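Local coordinates for protein phosphatidylinositol-specific phospholipase C (Listeria monocytogenes, PDB 2PLC) that is a bacterial enzyme of the phosphatidylinositol-specific phospholipase C family, with a TIM-barrel-type fold, at residues I63-P75 with E108-L122. Numbering follows the deposited sequence.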
loop_
_atom_site.group_PDB
_atom_site.type_symbol
_atom_site.label_atom_id
_atom_site.label_comp_id
_atom_site.label_asym_id
_atom_site.label_seq_id
_atom_site.Cartn_x
_atom_site.Cartn_y
_atom_site.Cartn_z
ATOM N N ILE A 63 3.844 3.657 4.264
ATOM C CA ILE A 63 4.553 4.143 5.445
ATOM C C ILE A 63 5.626 5.176 5.115
ATOM O O ILE A 63 6.522 4.921 4.315
ATOM C CB ILE A 63 5.200 2.959 6.200
ATOM C CG1 ILE A 63 4.160 1.858 6.454
ATOM C CG2 ILE A 63 5.814 3.427 7.520
ATOM C CD1 ILE A 63 3.011 2.273 7.339
ATOM N N ARG A 64 5.533 6.342 5.750
ATOM C CA ARG A 64 6.492 7.424 5.524
ATOM C C ARG A 64 7.311 7.614 6.800
ATOM O O ARG A 64 6.744 7.815 7.878
ATOM C CB ARG A 64 5.756 8.725 5.207
ATOM C CG ARG A 64 4.485 8.576 4.380
ATOM C CD ARG A 64 4.775 8.322 2.921
ATOM N NE ARG A 64 3.549 8.303 2.120
ATOM C CZ ARG A 64 3.033 9.365 1.505
ATOM N NH1 ARG A 64 3.629 10.546 1.601
ATOM N NH2 ARG A 64 1.940 9.242 0.764
ATOM N N ALA A 65 8.638 7.592 6.673
ATOM C CA ALA A 65 9.521 7.743 7.829
ATOM C C ALA A 65 10.742 8.622 7.571
ATOM O O ALA A 65 11.052 8.950 6.427
ATOM C CB ALA A 65 9.976 6.363 8.309
ATOM N N LYS A 66 11.415 9.015 8.653
ATOM C CA LYS A 66 12.632 9.826 8.583
ATOM C C LYS A 66 13.780 9.038 9.217
ATOM O O LYS A 66 13.530 8.055 9.917
ATOM C CB LYS A 66 12.431 11.170 9.278
ATOM C CG LYS A 66 11.534 12.106 8.493
ATOM C CD LYS A 66 11.535 13.509 9.069
ATOM C CE LYS A 66 10.677 14.435 8.229
ATOM N NZ LYS A 66 10.540 15.773 8.858
ATOM N N ASP A 67 15.026 9.456 8.985
ATOM C CA ASP A 67 16.183 8.725 9.516
ATOM C C ASP A 67 16.279 8.541 11.036
ATOM O O ASP A 67 17.138 7.805 11.523
ATOM C CB ASP A 67 17.516 9.218 8.910
ATOM C CG ASP A 67 17.829 10.674 9.224
ATOM O OD1 ASP A 67 17.119 11.304 10.038
ATOM O OD2 ASP A 67 18.809 11.190 8.646
ATOM N N ASN A 68 15.394 9.199 11.781
ATOM C CA ASN A 68 15.350 9.043 13.236
ATOM C C ASN A 68 14.472 7.821 13.514
ATOM O O ASN A 68 14.222 7.471 14.665
ATOM C CB ASN A 68 14.765 10.293 13.914
ATOM C CG ASN A 68 13.364 10.642 13.422
ATOM O OD1 ASN A 68 12.945 10.232 12.341
ATOM N ND2 ASN A 68 12.639 11.419 14.216
ATOM N N LEU A 69 13.999 7.204 12.428
ATOM C CA LEU A 69 13.147 6.014 12.443
ATOM C C LEU A 69 11.732 6.221 12.970
ATOM O O LEU A 69 11.103 5.285 13.455
ATOM C CB LEU A 69 13.831 4.860 13.182
ATOM C CG LEU A 69 15.119 4.351 12.535
ATOM C CD1 LEU A 69 15.658 3.172 13.328
ATOM C CD2 LEU A 69 14.850 3.951 11.098
ATOM N N ASN A 70 11.236 7.449 12.868
ATOM C CA ASN A 70 9.884 7.769 13.316
ATOM C C ASN A 70 8.989 8.011 12.111
ATOM O O ASN A 70 9.473 8.372 11.040
ATOM C CB ASN A 70 9.880 9.011 14.210
ATOM C CG ASN A 70 10.337 8.724 15.625
ATOM O OD1 ASN A 70 10.760 9.631 16.335
ATOM N ND2 ASN A 70 10.236 7.467 16.050
ATOM N N ILE A 71 7.683 7.826 12.308
ATOM C CA ILE A 71 6.687 8.004 11.256
ATOM C C ILE A 71 6.270 9.468 11.164
ATOM O O ILE A 71 5.896 10.087 12.167
ATOM C CB ILE A 71 5.441 7.112 11.497
ATOM C CG1 ILE A 71 5.867 5.649 11.706
ATOM C CG2 ILE A 71 4.474 7.225 10.327
ATOM C CD1 ILE A 71 6.831 5.116 10.662
ATOM N N TYR A 72 6.331 10.010 9.950
ATOM C CA TYR A 72 6.004 11.410 9.710
ATOM C C TYR A 72 5.071 11.684 8.536
ATOM O O TYR A 72 4.767 10.817 7.717
ATOM C CB TYR A 72 7.288 12.218 9.465
ATOM C CG TYR A 72 8.138 12.480 10.687
ATOM C CD1 TYR A 72 9.023 11.517 11.165
ATOM C CD2 TYR A 72 8.063 13.699 11.361
ATOM C CE1 TYR A 72 9.810 11.759 12.285
ATOM C CE2 TYR A 72 8.845 13.950 12.482
ATOM C CZ TYR A 72 9.714 12.974 12.938
ATOM O OH TYR A 72 10.479 13.207 14.054
ATOM N N HIS A 73 4.639 12.936 8.484
ATOM C CA HIS A 73 3.796 13.464 7.429
ATOM C C HIS A 73 4.417 14.843 7.268
ATOM O O HIS A 73 3.928 15.832 7.816
ATOM C CB HIS A 73 2.346 13.579 7.880
ATOM C CG HIS A 73 1.435 14.116 6.820
ATOM N ND1 HIS A 73 1.363 15.456 6.504
ATOM C CD2 HIS A 73 0.571 13.489 5.990
ATOM C CE1 HIS A 73 0.496 15.628 5.522
ATOM N NE2 HIS A 73 0.001 14.449 5.192
ATOM N N GLY A 74 5.545 14.882 6.566
ATOM C CA GLY A 74 6.260 16.129 6.388
ATOM C C GLY A 74 6.894 16.467 7.726
ATOM O O GLY A 74 7.589 15.634 8.313
ATOM N N PRO A 75 6.643 17.671 8.255
ATOM C CA PRO A 75 7.195 18.108 9.540
ATOM C C PRO A 75 6.338 17.638 10.714
ATOM O O PRO A 75 6.619 17.955 11.870
ATOM C CB PRO A 75 7.146 19.624 9.412
ATOM C CG PRO A 75 5.861 19.831 8.660
ATOM C CD PRO A 75 5.913 18.769 7.588
ATOM N N GLU A 108 10.774 10.253 3.951
ATOM C CA GLU A 108 10.043 11.517 4.028
ATOM C C GLU A 108 10.898 12.779 3.868
ATOM O O GLU A 108 10.370 13.891 3.812
ATOM C CB GLU A 108 9.244 11.567 5.340
ATOM C CG GLU A 108 8.079 12.556 5.365
ATOM C CD GLU A 108 6.955 12.223 4.384
ATOM O OE1 GLU A 108 7.077 11.256 3.601
ATOM O OE2 GLU A 108 5.937 12.947 4.398
ATOM N N GLN A 109 12.207 12.605 3.741
ATOM C CA GLN A 109 13.107 13.739 3.589
ATOM C C GLN A 109 14.196 13.411 2.565
ATOM O O GLN A 109 15.390 13.526 2.853
ATOM C CB GLN A 109 13.720 14.071 4.949
ATOM C CG GLN A 109 14.292 15.463 5.066
ATOM C CD GLN A 109 14.701 15.787 6.487
ATOM O OE1 GLN A 109 15.430 15.023 7.125
ATOM N NE2 GLN A 109 14.217 16.916 7.002
ATOM N N ASN A 110 13.767 13.016 1.366
ATOM C CA ASN A 110 14.672 12.646 0.272
ATOM C C ASN A 110 15.788 13.647 -0.002
ATOM O O ASN A 110 15.564 14.697 -0.607
ATOM C CB ASN A 110 13.886 12.390 -1.019
ATOM C CG ASN A 110 13.260 11.010 -1.059
ATOM O OD1 ASN A 110 13.911 10.012 -0.748
ATOM N ND2 ASN A 110 11.992 10.944 -1.453
ATOM N N SER A 111 16.994 13.298 0.437
ATOM C CA SER A 111 18.173 14.140 0.255
ATOM C C SER A 111 19.422 13.462 0.818
ATOM O O SER A 111 20.532 13.980 0.684
ATOM C CB SER A 111 17.970 15.510 0.922
ATOM O OG SER A 111 17.617 15.380 2.289
ATOM N N ASN A 112 19.238 12.291 1.424
ATOM C CA ASN A 112 20.348 11.551 2.012
ATOM C C ASN A 112 20.290 10.052 1.768
ATOM O O ASN A 112 19.234 9.490 1.463
ATOM C CB ASN A 112 20.414 11.792 3.525
ATOM C CG ASN A 112 21.258 12.994 3.891
ATOM O OD1 ASN A 112 22.488 12.925 3.890
ATOM N ND2 ASN A 112 20.602 14.101 4.226
ATOM N N ASP A 113 21.452 9.421 1.889
ATOM C CA ASP A 113 21.587 7.979 1.733
ATOM C C ASP A 113 21.729 7.380 3.130
ATOM O O ASP A 113 22.003 6.189 3.280
ATOM C CB ASP A 113 22.820 7.630 0.889
ATOM C CG ASP A 113 22.646 7.967 -0.588
ATOM O OD1 ASP A 113 21.538 8.378 -0.999
ATOM O OD2 ASP A 113 23.628 7.807 -1.345
ATOM N N SER A 114 21.561 8.227 4.145
ATOM C CA SER A 114 21.653 7.813 5.543
ATOM C C SER A 114 20.425 6.994 5.956
ATOM O O SER A 114 20.521 6.098 6.798
ATOM C CB SER A 114 21.816 9.037 6.455
ATOM O OG SER A 114 20.746 9.954 6.299
ATOM N N PHE A 115 19.281 7.299 5.342
ATOM C CA PHE A 115 18.026 6.598 5.610
ATOM C C PHE A 115 18.186 5.118 5.279
ATOM O O PHE A 115 17.757 4.250 6.039
ATOM C CB PHE A 115 16.893 7.199 4.763
ATOM C CG PHE A 115 15.567 6.499 4.926
ATOM C CD1 PHE A 115 14.697 6.853 5.956
ATOM C CD2 PHE A 115 15.190 5.476 4.054
ATOM C CE1 PHE A 115 13.472 6.196 6.117
ATOM C CE2 PHE A 115 13.971 4.816 4.209
ATOM C CZ PHE A 115 13.110 5.178 5.243
ATOM N N ASP A 116 18.820 4.852 4.143
ATOM C CA ASP A 116 19.060 3.495 3.671
ATOM C C ASP A 116 19.835 2.668 4.702
ATOM O O ASP A 116 19.474 1.526 4.987
ATOM C CB ASP A 116 19.820 3.541 2.342
ATOM C CG ASP A 116 19.757 2.230 1.582
ATOM O OD1 ASP A 116 18.663 1.889 1.080
ATOM O OD2 ASP A 116 20.800 1.545 1.479
ATOM N N TYR A 117 20.875 3.263 5.283
ATOM C CA TYR A 117 21.702 2.582 6.280
ATOM C C TYR A 117 21.027 2.452 7.639
ATOM O O TYR A 117 21.213 1.457 8.340
ATOM C CB TYR A 117 23.051 3.293 6.432
ATOM C CG TYR A 117 23.875 3.293 5.162
ATOM C CD1 TYR A 117 24.147 2.101 4.483
ATOM C CD2 TYR A 117 24.359 4.486 4.620
ATOM C CE1 TYR A 117 24.875 2.095 3.293
ATOM C CE2 TYR A 117 25.090 4.494 3.429
ATOM C CZ TYR A 117 25.343 3.295 2.772
ATOM O OH TYR A 117 26.056 3.297 1.592
ATOM N N ARG A 118 20.235 3.459 7.996
ATOM C CA ARG A 118 19.531 3.480 9.274
ATOM C C ARG A 118 18.455 2.412 9.423
ATOM O O ARG A 118 18.344 1.797 10.481
ATOM C CB ARG A 118 18.920 4.861 9.527
ATOM C CG ARG A 118 19.916 5.928 9.962
ATOM C CD ARG A 118 20.620 5.545 11.264
ATOM N NE ARG A 118 19.680 5.216 12.338
ATOM C CZ ARG A 118 19.176 6.093 13.204
ATOM N NH1 ARG A 118 19.516 7.376 13.142
ATOM N NH2 ARG A 118 18.314 5.689 14.131
ATOM N N ILE A 119 17.664 2.200 8.372
ATOM C CA ILE A 119 16.587 1.208 8.408
ATOM C C ILE A 119 17.067 -0.238 8.359
ATOM O O ILE A 119 16.327 -1.148 8.734
ATOM C CB ILE A 119 15.575 1.400 7.249
ATOM C CG1 ILE A 119 16.296 1.318 5.895
ATOM C CG2 ILE A 119 14.825 2.709 7.416
ATOM C CD1 ILE A 119 15.380 1.379 4.694
ATOM N N GLN A 120 18.298 -0.447 7.893
ATOM C CA GLN A 120 18.861 -1.793 7.770
ATOM C C GLN A 120 18.846 -2.661 9.027
ATOM O O GLN A 120 18.372 -3.795 8.984
ATOM C CB GLN A 120 20.267 -1.741 7.164
ATOM C CG GLN A 120 20.272 -1.327 5.699
ATOM C CD GLN A 120 21.638 -1.426 5.054
ATOM O OE1 GLN A 120 22.549 -2.062 5.589
ATOM N NE2 GLN A 120 21.788 -0.798 3.892
ATOM N N PRO A 121 19.363 -2.149 10.159
ATOM C CA PRO A 121 19.371 -2.940 11.397
ATOM C C PRO A 121 17.968 -3.379 11.816
ATOM O O PRO A 121 17.790 -4.460 12.374
ATOM C CB PRO A 121 19.973 -1.972 12.412
ATOM C CG PRO A 121 20.901 -1.141 11.573
ATOM C CD PRO A 121 20.059 -0.863 10.358
ATOM N N LEU A 122 16.978 -2.540 11.522
ATOM C CA LEU A 122 15.583 -2.819 11.858
ATOM C C LEU A 122 14.957 -3.859 10.945
ATOM O O LEU A 122 14.238 -4.744 11.402
ATOM C CB LEU A 122 14.754 -1.541 11.782
ATOM C CG LEU A 122 14.149 -1.051 13.092
ATOM C CD1 LEU A 122 13.189 0.076 12.774
ATOM C CD2 LEU A 122 13.424 -2.184 13.807
#
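E108 is held twice by 63-75. Its N donates to A65 O (2.8 Å, N-H...O angle 166°), and G74 N donates to its OE2 (2.9 Å), which uses the anti lone pair, away from OE1. With CG anti to the backbone N (chi1 -160°), a bend at chi2 (65°) brings the carboxylate beside R64, OE1 lying 3.3 Å from R64 CB. R64 NH1 stays 4.0 Å from E108 OE1, beyond a salt bridge, while NE makes its salt bridge with D62. K66 runs extended across E108, lays CD over the centre of one Y72 ring face and bonds through NZ to G74 O.

The F115 ring presents its edge to D67 N, while I119 CG2 sits over one face, offset toward the rim. L69 CD2 meets that same CG2 at 3.9 Å, and L69 CD1 meets L122 CD1 tip to tip. R118 lays a guanidinium face over D67 O, with NH1 2.9 Å from that oxygen but too poorly angled for a hydrogen bond; S114 OG bonds weakly to D67 OD2 (3.3 Å).

A type I turn from K66 to L69 sets D67 and L69 against helix 114-125, whose F115 also packs on strand 101-107, parallel neighbour of 60-65, while I119 and L122 reach L82 of helix 82-95.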